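Local coordinates for endonuclease IV (Thermus thermophilus, PDB 3AAM), which cleaves the phosphodiester backbone of DNA at apurinic or apyrimidinic sites during base excision repair, using bound metal ions, and also has 3'-5' exonuclease activity, at residues V138-G143 and V166-C171; H172-G177 and N206-G211; Y178-D183 and G225-G230; D217-L222 and I246-R251. All blocks are in the same frame, centred on the assembly; numbering follows the deposited sequence.

Contact 1 of 4, residues V138-G143 and V166-C171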
loop_
_atom_site.group_PDB
_atom_site.type_symbol
_atom_site.label_atom_id
_atom_site.label_comp_id
_atom_site.label_asym_id
_atom_site.label_seq_id
_atom_site.Cartn_x
_atom_site.Cartn_y
_atom_site.Cartn_z
ATOM N N VAL A 138 -1.056 6.881 3.716
ATOM C CA VAL A 138 -2.407 7.067 3.199
ATOM C C VAL A 138 -2.307 7.012 1.681
ATOM O O VAL A 138 -1.415 7.623 1.092
ATOM C CB VAL A 138 -3.018 8.424 3.634
ATOM C CG1 VAL A 138 -3.244 8.425 5.138
ATOM C CG2 VAL A 138 -2.105 9.571 3.236
ATOM N N GLU A 139 -3.211 6.268 1.054
ATOM C CA GLU A 139 -3.195 6.124 -0.398
ATOM C C GLU A 139 -4.057 7.164 -1.088
ATOM O O GLU A 139 -5.032 7.650 -0.521
ATOM C CB GLU A 139 -3.737 4.748 -0.816
ATOM C CG GLU A 139 -3.472 3.611 0.155
ATOM C CD GLU A 139 -4.177 2.312 -0.243
ATOM O OE1 GLU A 139 -5.333 2.366 -0.724
ATOM O OE2 GLU A 139 -3.578 1.233 -0.056
ATOM N N ASN A 140 -3.690 7.509 -2.317
ATOM C CA ASN A 140 -4.514 8.419 -3.095
ATOM C C ASN A 140 -5.612 7.487 -3.606
ATOM O O ASN A 140 -5.420 6.266 -3.665
ATOM C CB ASN A 140 -3.736 9.022 -4.265
ATOM C CG ASN A 140 -3.119 7.968 -5.159
ATOM O OD1 ASN A 140 -2.241 7.221 -4.735
ATOM N ND2 ASN A 140 -3.573 7.908 -6.406
ATOM N N THR A 141 -6.761 8.046 -3.971
ATOM C CA THR A 141 -7.881 7.232 -4.425
ATOM C C THR A 141 -8.422 7.613 -5.795
ATOM O O THR A 141 -8.021 8.618 -6.383
ATOM C CB THR A 141 -9.044 7.311 -3.427
ATOM O OG1 THR A 141 -9.563 8.647 -3.409
ATOM C CG2 THR A 141 -8.565 6.950 -2.033
ATOM N N ALA A 142 -9.347 6.795 -6.289
ATOM C CA ALA A 142 -9.975 7.026 -7.580
ATOM C C ALA A 142 -10.927 8.219 -7.496
ATOM O O ALA A 142 -11.318 8.790 -8.514
ATOM C CB ALA A 142 -10.733 5.776 -8.015
ATOM N N GLY A 143 -11.301 8.588 -6.275
ATOM C CA GLY A 143 -12.193 9.717 -6.087
ATOM C C GLY A 143 -13.632 9.442 -6.475
ATOM O O GLY A 143 -14.055 8.291 -6.576
ATOM N N VAL A 166 2.766 9.055 2.367
ATOM C CA VAL A 166 1.868 8.648 1.296
ATOM C C VAL A 166 2.257 7.421 0.489
ATOM O O VAL A 166 3.437 7.131 0.294
ATOM C CB VAL A 166 1.680 9.838 0.310
ATOM C CG1 VAL A 166 0.939 9.392 -0.947
ATOM C CG2 VAL A 166 0.935 10.964 1.004
ATOM N N CYS A 167 1.238 6.694 0.036
ATOM C CA CYS A 167 1.431 5.545 -0.832
ATOM C C CYS A 167 0.733 5.903 -2.139
ATOM O O CYS A 167 -0.468 6.158 -2.162
ATOM C CB CYS A 167 0.792 4.277 -0.260
ATOM S SG CYS A 167 0.776 2.907 -1.462
ATOM N N LEU A 168 1.491 5.946 -3.225
ATOM C CA LEU A 168 0.916 6.254 -4.521
ATOM C C LEU A 168 0.391 4.993 -5.187
ATOM O O LEU A 168 1.127 4.016 -5.330
ATOM C CB LEU A 168 1.967 6.876 -5.438
ATOM C CG LEU A 168 1.593 6.890 -6.924
ATOM C CD1 LEU A 168 0.437 7.862 -7.159
ATOM C CD2 LEU A 168 2.807 7.270 -7.756
ATOM N N ASP A 169 -0.881 5.007 -5.570
ATOM C CA ASP A 169 -1.454 3.879 -6.291
ATOM C C ASP A 169 -1.705 4.413 -7.697
ATOM O O ASP A 169 -2.499 5.334 -7.900
ATOM C CB ASP A 169 -2.763 3.395 -5.661
ATOM C CG ASP A 169 -3.318 2.166 -6.363
ATOM O OD1 ASP A 169 -3.520 2.227 -7.598
ATOM O OD2 ASP A 169 -3.549 1.137 -5.689
ATOM N N THR A 170 -0.998 3.848 -8.668
ATOM C CA THR A 170 -1.118 4.277 -10.055
ATOM C C THR A 170 -2.488 4.018 -10.682
ATOM O O THR A 170 -2.922 4.767 -11.561
ATOM C CB THR A 170 -0.042 3.601 -10.899
ATOM O OG1 THR A 170 0.013 2.211 -10.556
ATOM C CG2 THR A 170 1.318 4.237 -10.632
ATOM N N CYS A 171 -3.164 2.960 -10.248
ATOM C CA CYS A 171 -4.491 2.649 -10.776
ATOM C C CYS A 171 -5.447 3.720 -10.279
ATOM O O CYS A 171 -6.227 4.283 -11.050
ATOM C CB CYS A 171 -4.961 1.274 -10.288
ATOM S SG CYS A 171 -6.660 0.844 -10.773
#
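Asn140 does most of the work here, just past the end of strand 135-139. Its CG lies in the crowded position between the backbone N and the carbonyl carbon (chi1 55°), so the amide swings over to the backbone of Asp169 and grips both its polar groups. Asp169 N donates to Asn140 OD1 in a nearly straight bond of 2.7 Å, in the amide plane and on a lone pair; Asn140 ND2 reaches Asp169 O at 3.2 Å, almost within its own plane. Further back the two strands run parallel in ordinary sheet fashion. Cys167 N bonds to Val138 O at 3.0 Å, arriving well above the carbonyl plane, and Val138 CG2 meets Val166 CG2 at 4.0 Å on the face toward helix 152-159. Asn140 N adds a weak bond to Cys167 O at 3.5 Å. The Asp169 carboxylate caps helix 170-176, OD1 accepting from His172 N and more weakly from Cys171 N. An alanine in place of Asn140 would remove both bonds to Asp169 and would probably loosen this strand end. The amide thus carries the pairing on where the backbone pairing weakens, holding Asp169, N-cap of the helix that carries the manganese ligand His172.

Contact 2 of 4, residues H172-G177 and N206-G211. With MN (manganese (II) ion), chain B.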
loop_
_atom_site.group_PDB
_atom_site.type_symbol
_atom_site.label_atom_id
_atom_site.label_comp_id
_atom_site.label_asym_id
_atom_site.label_seq_id
_atom_site.Cartn_x
_atom_site.Cartn_y
_atom_site.Cartn_z
ATOM N N HIS A 172 -5.383 4.002 -8.982
ATOM C CA HIS A 172 -6.245 5.019 -8.389
ATOM C C HIS A 172 -6.017 6.373 -9.051
ATOM O O HIS A 172 -6.971 7.087 -9.369
ATOM C CB HIS A 172 -5.968 5.147 -6.893
ATOM C CG HIS A 172 -6.316 3.925 -6.103
ATOM N ND1 HIS A 172 -6.112 3.839 -4.744
ATOM C CD2 HIS A 172 -6.847 2.737 -6.480
ATOM C CE1 HIS A 172 -6.500 2.651 -4.317
ATOM N NE2 HIS A 172 -6.949 1.963 -5.350
ATOM N N ALA A 173 -4.749 6.719 -9.254
ATOM C CA ALA A 173 -4.394 7.992 -9.871
ATOM C C ALA A 173 -4.979 8.098 -11.273
ATOM O O ALA A 173 -5.560 9.120 -11.638
ATOM C CB ALA A 173 -2.874 8.149 -9.922
ATOM N N TYR A 174 -4.832 7.032 -12.050
ATOM C CA TYR A 174 -5.343 7.011 -13.415
ATOM C C TYR A 174 -6.858 7.189 -13.392
ATOM O O TYR A 174 -7.410 7.999 -14.139
ATOM C CB TYR A 174 -4.975 5.685 -14.084
ATOM C CG TYR A 174 -5.185 5.662 -15.581
ATOM C CD1 TYR A 174 -4.481 6.529 -16.413
ATOM C CD2 TYR A 174 -6.080 4.769 -16.165
ATOM C CE1 TYR A 174 -4.663 6.509 -17.792
ATOM C CE2 TYR A 174 -6.268 4.739 -17.545
ATOM C CZ TYR A 174 -5.556 5.614 -18.349
ATOM O OH TYR A 174 -5.736 5.596 -19.714
ATOM N N ALA A 175 -7.527 6.436 -12.524
ATOM C CA ALA A 175 -8.979 6.513 -12.417
ATOM C C ALA A 175 -9.443 7.896 -11.985
ATOM O O ALA A 175 -10.540 8.322 -12.330
ATOM C CB ALA A 175 -9.491 5.462 -11.439
ATOM N N ALA A 176 -8.601 8.599 -11.237
ATOM C CA ALA A 176 -8.942 9.930 -10.753
ATOM C C ALA A 176 -8.730 11.023 -11.793
ATOM O O ALA A 176 -9.274 12.122 -11.657
ATOM C CB ALA A 176 -8.137 10.245 -9.502
ATOM N N GLY A 177 -7.939 10.734 -12.823
ATOM C CA GLY A 177 -7.693 11.733 -13.851
ATOM C C GLY A 177 -6.232 12.026 -14.145
ATOM O O GLY A 177 -5.926 12.831 -15.026
ATOM N N ASN A 206 -0.304 -0.739 -9.490
ATOM C CA ASN A 206 -1.417 -1.445 -10.109
ATOM C C ASN A 206 -1.769 -0.888 -11.482
ATOM O O ASN A 206 -1.774 0.327 -11.675
ATOM C CB ASN A 206 -2.658 -1.322 -9.218
ATOM C CG ASN A 206 -2.480 -1.993 -7.876
ATOM O OD1 ASN A 206 -2.787 -1.417 -6.829
ATOM N ND2 ASN A 206 -1.991 -3.218 -7.897
ATOM N N ASP A 207 -2.049 -1.763 -12.443
ATOM C CA ASP A 207 -2.478 -1.261 -13.736
ATOM C C ASP A 207 -3.980 -1.084 -13.521
ATOM O O ASP A 207 -4.506 -1.477 -12.477
ATOM C CB ASP A 207 -2.201 -2.242 -14.875
ATOM C CG ASP A 207 -2.208 -1.557 -16.239
ATOM O OD1 ASP A 207 -2.953 -0.562 -16.402
ATOM O OD2 ASP A 207 -1.481 -2.011 -17.151
ATOM N N SER A 208 -4.670 -0.515 -14.497
ATOM C CA SER A 208 -6.091 -0.232 -14.351
ATOM C C SER A 208 -6.997 -0.777 -15.445
ATOM O O SER A 208 -6.677 -0.693 -16.627
ATOM C CB SER A 208 -6.263 1.290 -14.262
ATOM O OG SER A 208 -7.619 1.695 -14.302
ATOM N N VAL A 209 -8.133 -1.334 -15.034
ATOM C CA VAL A 209 -9.116 -1.846 -15.979
ATOM C C VAL A 209 -9.913 -0.633 -16.453
ATOM O O VAL A 209 -10.286 -0.536 -17.623
ATOM C CB VAL A 209 -10.078 -2.861 -15.309
ATOM C CG1 VAL A 209 -11.232 -3.195 -16.253
ATOM C CG2 VAL A 209 -9.326 -4.127 -14.945
ATOM N N GLY A 210 -10.155 0.297 -15.533
ATOM C CA GLY A 210 -10.898 1.500 -15.863
ATOM C C GLY A 210 -10.075 2.510 -16.638
ATOM O O GLY A 210 -8.845 2.514 -16.568
ATOM N N GLY A 211 -10.759 3.377 -17.378
ATOM C CA GLY A 211 -10.073 4.382 -18.166
ATOM C C GLY A 211 -9.734 5.646 -17.401
ATOM O O GLY A 211 -10.111 5.805 -16.238
HETATM MN MN MN B . -7.797 -0.115 -5.401
HETATM O O HOH W 1 -9.322 -2.083 -5.075
#
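The ring of Tyr174 meets the loop after strand 202-208 with one edge. Its CG is anti to the backbone N (chi1 -167°), which sends the ring from helix 170-176 across to residues 208-211. Gly210 O lies in the ring plane, 3.5 Å from Tyr174 CE2, while Ser208 OG sits near the same edge, 3.9 Å from Tyr174 CD2. Gly211 comes up obliquely, its carbonyl C 3.6 Å from Tyr174 CE2, and its chain passes close to Ala175 as well. No hydrogen bond joins the two segments, so the fit depends on how the loop itself is held. Ser208 OG, anti to its backbone N, donates to Gly210 O at 2.7 Å from somewhat above the carbonyl plane, folding the loop back so that this oxygen faces the tyrosine edge. Behind it Asp207 OD1 accepts from Ser208 N at 2.6 Å with its anti lone pair.

Two residues before Tyr174, in the same helix, His172 points to the metal and binds manganese through NE2 at 2.2 Å. Its ND1 is hydrogen-bonded to Asn140 O, which fixes the rotation of the imidazole and is consistent with NE2 being left unprotonated for the ion. Gly177 closes the helix in a Schellman motif, at backbone angles where a CB would jam against the carbonyl O of Ala176. Helix 170-176 follows directly on strand 165-169, the parallel neighbour of strand 202-208, so the contact ties the helix leaving one barrel strand to the loop leaving the next.

Contact 3 of 4, residues Y178-D183 and G225-G230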
loop_
_atom_site.group_PDB
_atom_site.type_symbol
_atom_site.label_atom_id
_atom_site.label_comp_id
_atom_site.label_asym_id
_atom_site.label_seq_id
_atom_site.Cartn_x
_atom_site.Cartn_y
_atom_site.Cartn_z
ATOM N N TYR A 178 -5.323 11.398 -13.408
ATOM C CA TYR A 178 -3.895 11.600 -13.642
ATOM C C TYR A 178 -3.483 10.650 -14.761
ATOM O O TYR A 178 -3.558 9.432 -14.603
ATOM C CB TYR A 178 -3.100 11.298 -12.373
ATOM C CG TYR A 178 -3.274 12.328 -11.275
ATOM C CD1 TYR A 178 -2.648 13.573 -11.355
ATOM C CD2 TYR A 178 -4.037 12.047 -10.144
ATOM C CE1 TYR A 178 -2.772 14.513 -10.328
ATOM C CE2 TYR A 178 -4.171 12.980 -9.114
ATOM C CZ TYR A 178 -3.533 14.206 -9.211
ATOM O OH TYR A 178 -3.637 15.118 -8.184
ATOM N N ASP A 179 -3.040 11.204 -15.885
ATOM C CA ASP A 179 -2.667 10.378 -17.031
ATOM C C ASP A 179 -1.349 9.616 -16.877
ATOM O O ASP A 179 -0.334 9.974 -17.476
ATOM C CB ASP A 179 -2.609 11.233 -18.298
ATOM C CG ASP A 179 -2.727 10.403 -19.561
ATOM O OD1 ASP A 179 -2.550 9.170 -19.482
ATOM O OD2 ASP A 179 -2.997 10.985 -20.632
ATOM N N VAL A 180 -1.373 8.544 -16.093
ATOM C CA VAL A 180 -0.176 7.737 -15.879
ATOM C C VAL A 180 0.228 6.991 -17.152
ATOM O O VAL A 180 1.405 6.686 -17.357
ATOM C CB VAL A 180 -0.394 6.699 -14.761
ATOM C CG1 VAL A 180 0.917 5.983 -14.451
ATOM C CG2 VAL A 180 -0.948 7.382 -13.516
ATOM N N ALA A 181 -0.750 6.707 -18.006
ATOM C CA ALA A 181 -0.495 5.986 -19.248
ATOM C C ALA A 181 0.340 6.761 -20.261
ATOM O O ALA A 181 1.308 6.229 -20.812
ATOM C CB ALA A 181 -1.817 5.573 -19.888
ATOM N N GLU A 182 -0.036 8.013 -20.501
ATOM C CA GLU A 182 0.650 8.849 -21.482
ATOM C C GLU A 182 1.615 9.884 -20.915
ATOM O O GLU A 182 2.466 10.396 -21.642
ATOM C CB GLU A 182 -0.382 9.570 -22.352
ATOM C CG GLU A 182 -1.346 8.640 -23.074
ATOM C CD GLU A 182 -0.624 7.561 -23.855
ATOM O OE1 GLU A 182 0.307 7.900 -24.615
ATOM O OE2 GLU A 182 -0.990 6.376 -23.709
ATOM N N ASP A 183 1.480 10.203 -19.633
ATOM C CA ASP A 183 2.353 11.198 -19.016
ATOM C C ASP A 183 2.765 10.797 -17.603
ATOM O O ASP A 183 2.583 11.557 -16.650
ATOM C CB ASP A 183 1.648 12.559 -19.002
ATOM C CG ASP A 183 2.562 13.696 -18.577
ATOM O OD1 ASP A 183 3.792 13.586 -18.755
ATOM O OD2 ASP A 183 2.039 14.716 -18.079
ATOM N N GLY A 225 -3.533 -3.813 -18.324
ATOM C CA GLY A 225 -4.503 -2.750 -18.131
ATOM C C GLY A 225 -4.368 -1.616 -19.129
ATOM O O GLY A 225 -3.704 -1.753 -20.155
ATOM N N LYS A 226 -4.988 -0.483 -18.814
ATOM C CA LYS A 226 -4.965 0.679 -19.695
ATOM C C LYS A 226 -3.734 1.565 -19.545
ATOM O O LYS A 226 -3.500 2.444 -20.375
ATOM C CB LYS A 226 -6.227 1.519 -19.475
ATOM C CG LYS A 226 -7.524 0.737 -19.636
ATOM C CD LYS A 226 -7.610 0.073 -20.998
ATOM C CE LYS A 226 -8.880 -0.762 -21.130
ATOM N NZ LYS A 226 -8.881 -1.572 -22.384
ATOM N N ILE A 227 -2.947 1.348 -18.498
ATOM C CA ILE A 227 -1.750 2.154 -18.304
ATOM C C ILE A 227 -0.586 1.533 -19.069
ATOM O O ILE A 227 0.240 2.244 -19.642
ATOM C CB ILE A 227 -1.397 2.279 -16.809
ATOM C CG1 ILE A 227 -2.594 2.870 -16.058
ATOM C CG2 ILE A 227 -0.168 3.180 -16.641
ATOM C CD1 ILE A 227 -2.437 2.908 -14.547
ATOM N N GLY A 228 -0.533 0.205 -19.078
ATOM C CA GLY A 228 0.512 -0.498 -19.802
ATOM C C GLY A 228 1.938 -0.120 -19.449
ATOM O O GLY A 228 2.315 -0.093 -18.278
ATOM N N GLU A 229 2.739 0.173 -20.471
ATOM C CA GLU A 229 4.134 0.531 -20.256
ATOM C C GLU A 229 4.309 1.820 -19.468
ATOM O O GLU A 229 5.424 2.171 -19.080
ATOM C CB GLU A 229 4.869 0.613 -21.598
ATOM C CG GLU A 229 4.950 -0.724 -22.327
ATOM C CD GLU A 229 5.834 -1.743 -21.621
ATOM O OE1 GLU A 229 6.203 -1.522 -20.450
ATOM O OE2 GLU A 229 6.155 -2.779 -22.242
ATOM N N GLY A 230 3.210 2.528 -19.225
ATOM C CA GLY A 230 3.300 3.746 -18.443
ATOM C C GLY A 230 3.831 3.397 -17.063
ATOM O O GLY A 230 4.550 4.182 -16.441
#
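Neither segment brings an aromatic ring to this interface. The ring of Tyr178 turns off toward helix 152-159, where it stacks with the ring of Phe152 and its OH is hydrogen-bonded to Phe152 N. The flat group that shapes the segment 178-183 is the carboxylate of Asp179: OD1 is met from above its plane, 57° out, by Glu182 N at 2.9 Å. That bond closes a turn which carries Val180 and Ala181 alongside the other loop. Val180 CG1, anti to its backbone N, presses on Ile227 CG2 at 3.7 Å, the two branched chains crossing obliquely. Ala181 CB fits against the backbone of the 225-230 loop, 3.6 Å from Lys226 O and 3.8 Å from Ile227 CA. The side chains of Ala181 and Ile227 also both touch Tyr174 of helix 170-176.

Gly230 passes so close that a side chain could not be fitted: its CA is 3.7 Å from Val180 O, and a CB would run into that oxygen. No hydrogen bond links the loops; packing alone joins them. The segment 225-230 is held from another side, by Asp207, whose carboxylate accepts from Ile227 N and Gly228 N. Two compact turns meet. Asp179 forms an Asx motif and is the centre of an inverse gamma turn, while Ile227 to Gly230 make a type II' beta turn with Gly228 at its positive-phi position. They belong to the loops that lead into helices 184-194 and 230-235 of the TIM barrel.

Contact 4 of 4, residues D217-L222 and I246-R251. With MN (manganese (II) ion), chain B.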
loop_
_atom_site.group_PDB
_atom_site.type_symbol
_atom_site.label_atom_id
_atom_site.label_comp_id
_atom_site.label_asym_id
_atom_site.label_seq_id
_atom_site.Cartn_x
_atom_site.Cartn_y
_atom_site.Cartn_z
ATOM N N ASP A 217 -12.135 1.740 -9.819
ATOM C CA ASP A 217 -10.992 1.193 -9.096
ATOM C C ASP A 217 -10.981 -0.315 -9.307
ATOM O O ASP A 217 -11.553 -1.065 -8.522
ATOM C CB ASP A 217 -11.108 1.515 -7.601
ATOM C CG ASP A 217 -9.940 0.974 -6.786
ATOM O OD1 ASP A 217 -8.970 0.465 -7.382
ATOM O OD2 ASP A 217 -9.991 1.064 -5.541
ATOM N N HIS A 218 -10.319 -0.744 -10.377
ATOM C CA HIS A 218 -10.243 -2.158 -10.728
ATOM C C HIS A 218 -8.808 -2.454 -11.177
ATOM O O HIS A 218 -8.427 -2.148 -12.308
ATOM C CB HIS A 218 -11.245 -2.429 -11.855
ATOM C CG HIS A 218 -11.462 -3.880 -12.154
ATOM N ND1 HIS A 218 -12.433 -4.315 -13.031
ATOM C CD2 HIS A 218 -10.835 -4.991 -11.702
ATOM C CE1 HIS A 218 -12.395 -5.634 -13.106
ATOM N NE2 HIS A 218 -11.435 -6.069 -12.309
ATOM N N HIS A 219 -8.020 -3.047 -10.288
ATOM C CA HIS A 219 -6.621 -3.355 -10.585
ATOM C C HIS A 219 -6.466 -4.383 -11.699
ATOM O O HIS A 219 -7.320 -5.248 -11.886
ATOM C CB HIS A 219 -5.900 -3.907 -9.353
ATOM C CG HIS A 219 -6.033 -3.063 -8.123
ATOM N ND1 HIS A 219 -5.530 -3.460 -6.902
ATOM C CD2 HIS A 219 -6.624 -1.864 -7.913
ATOM C CE1 HIS A 219 -5.809 -2.544 -5.993
ATOM N NE2 HIS A 219 -6.474 -1.565 -6.581
ATOM N N ALA A 220 -5.359 -4.273 -12.426
ATOM C CA ALA A 220 -5.030 -5.198 -13.499
ATOM C C ALA A 220 -3.546 -5.535 -13.394
ATOM O O ALA A 220 -2.751 -4.720 -12.915
ATOM C CB ALA A 220 -5.322 -4.568 -14.856
ATOM N N HIS A 221 -3.185 -6.741 -13.827
ATOM C CA HIS A 221 -1.795 -7.192 -13.806
ATOM C C HIS A 221 -0.949 -6.277 -14.688
ATOM O O HIS A 221 -1.478 -5.521 -15.507
ATOM C CB HIS A 221 -1.683 -8.621 -14.348
ATOM C CG HIS A 221 -2.435 -9.641 -13.552
ATOM N ND1 HIS A 221 -2.195 -9.869 -12.214
ATOM C CD2 HIS A 221 -3.408 -10.510 -13.912
ATOM C CE1 HIS A 221 -2.986 -10.835 -11.784
ATOM N NE2 HIS A 221 -3.734 -11.242 -12.796
ATOM N N LEU A 222 0.367 -6.350 -14.525
ATOM C CA LEU A 222 1.262 -5.534 -15.333
ATOM C C LEU A 222 1.045 -5.846 -16.812
ATOM O O LEU A 222 0.901 -7.007 -17.198
ATOM C CB LEU A 222 2.715 -5.799 -14.936
ATOM C CG LEU A 222 3.018 -5.529 -13.459
ATOM C CD1 LEU A 222 4.465 -5.884 -13.167
ATOM C CD2 LEU A 222 2.740 -4.070 -13.123
ATOM N N ILE A 246 4.681 -2.463 -4.807
ATOM C CA ILE A 246 3.838 -3.625 -4.538
ATOM C C ILE A 246 2.673 -3.696 -5.521
ATOM O O ILE A 246 1.937 -2.722 -5.698
ATOM C CB ILE A 246 3.252 -3.571 -3.095
ATOM C CG1 ILE A 246 4.378 -3.628 -2.060
ATOM C CG2 ILE A 246 2.277 -4.719 -2.876
ATOM C CD1 ILE A 246 5.189 -4.924 -2.089
ATOM N N LEU A 247 2.512 -4.849 -6.161
ATOM C CA LEU A 247 1.417 -5.070 -7.100
ATOM C C LEU A 247 0.325 -5.768 -6.295
ATOM O O LEU A 247 0.620 -6.652 -5.487
ATOM C CB LEU A 247 1.872 -5.967 -8.257
ATOM C CG LEU A 247 0.806 -6.297 -9.304
ATOM C CD1 LEU A 247 0.323 -5.026 -10.002
ATOM C CD2 LEU A 247 1.391 -7.266 -10.321
ATOM N N GLU A 248 -0.925 -5.356 -6.498
ATOM C CA GLU A 248 -2.058 -5.931 -5.774
ATOM C C GLU A 248 -3.073 -6.498 -6.762
ATOM O O GLU A 248 -4.073 -5.859 -7.071
ATOM C CB GLU A 248 -2.728 -4.855 -4.916
ATOM C CG GLU A 248 -1.786 -4.093 -3.991
ATOM C CD GLU A 248 -2.504 -3.002 -3.221
ATOM O OE1 GLU A 248 -3.233 -2.209 -3.858
ATOM O OE2 GLU A 248 -2.339 -2.932 -1.988
ATOM N N THR A 249 -2.803 -7.699 -7.261
ATOM C CA THR A 249 -3.688 -8.338 -8.226
ATOM C C THR A 249 -3.830 -9.820 -7.892
ATOM O O THR A 249 -3.140 -10.327 -7.017
ATOM C CB THR A 249 -3.129 -8.176 -9.645
ATOM O OG1 THR A 249 -1.812 -8.739 -9.698
ATOM C CG2 THR A 249 -3.069 -6.707 -10.025
ATOM N N PRO A 250 -4.738 -10.530 -8.580
ATOM C CA PRO A 250 -4.936 -11.960 -8.317
ATOM C C PRO A 250 -3.633 -12.760 -8.291
ATOM O O PRO A 250 -2.748 -12.558 -9.126
ATOM C CB PRO A 250 -5.875 -12.379 -9.439
ATOM C CG PRO A 250 -6.730 -11.154 -9.599
ATOM C CD PRO A 250 -5.695 -10.047 -9.592
ATOM N N ARG A 251 -3.544 -13.680 -7.335
ATOM C CA ARG A 251 -2.350 -14.497 -7.145
ATOM C C ARG A 251 -2.482 -15.915 -7.684
ATOM O O ARG A 251 -3.575 -16.469 -7.745
ATOM C CB ARG A 251 -2.026 -14.563 -5.655
ATOM C CG ARG A 251 -1.770 -13.205 -5.001
ATOM C CD ARG A 251 -0.437 -12.636 -5.460
ATOM N NE ARG A 251 0.572 -13.688 -5.472
ATOM C CZ ARG A 251 0.946 -14.380 -4.401
ATOM N NH1 ARG A 251 0.414 -14.122 -3.213
ATOM N NH2 ARG A 251 1.812 -15.376 -4.529
HETATM MN MN MN B . -7.797 -0.115 -5.401
HETATM O O HOH W 1 -9.322 -2.083 -5.075
#
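His219 and His221 both carry CG anti to the carbonyl carbon, beside the backbone N (chi1 -52° and -62°), and so His219 from strand 219-220 and His221 from just after it each bring the ring toward residues 248-250. Thr249 answers with OG1 in the crowded position between backbone N and carbonyl carbon. His219 ND1 donates to Glu248 O at 2.8 Å, the acceptor in the ring plane and the donor in the carbonyl plane. With its proton on ND1, the ring offers NE2 to manganese at 2.3 Å; the Glu248 carbonyl is thus a second-shell group, and its bond to ND1 helps to fix the ring's rotation. The Glu248 carboxylate, hydrogen-bonded to Gln32, lies nearly parallel to the imidazole. His221 ND1 and Thr249 OG1 share a hydrogen bond of 2.8 Å, while Pro250 O lies at the edge of the same ring, 3.2 Å from His221 CE1. An alanine in place of His221 removes the bond to Thr249 and the contacts with Pro250, and would probably loosen the join between these loops. Farther along the chain Leu222 CG meets Leu247 CD2 at 3.9 Å. Asp217 grips the metal with both oxygens, OD1 at 2.4 Å and OD2 at 2.5 Å. Asp217 and His219, with His172 and a water, bind the manganese of this AP endonuclease at the C-terminal ends of its TIM-barrel strands.

In the fold
All four contacts lie in one part of the TIM barrel, where strands 135-139, 165-169, 202-208 and 244-247 stand side by side in the sheet, strand 219-220 adding an antiparallel partner to 202-208. Contacts 1 and 2 share helix 170-176 and have centres about 10 Å apart; the centre of contact 3 is about 8 Å from that of contact 2, and the centre of contact 4 about 11 Å. Along the chain contact 1 closes before the others open, contact 2 closes before contact 4, and contact 3 interleaves with both 2 and 4. Contacts 2 and 4 supply His172, Asp217 and His219 to a single manganese ion, so segments distant in sequence converge on one metal site.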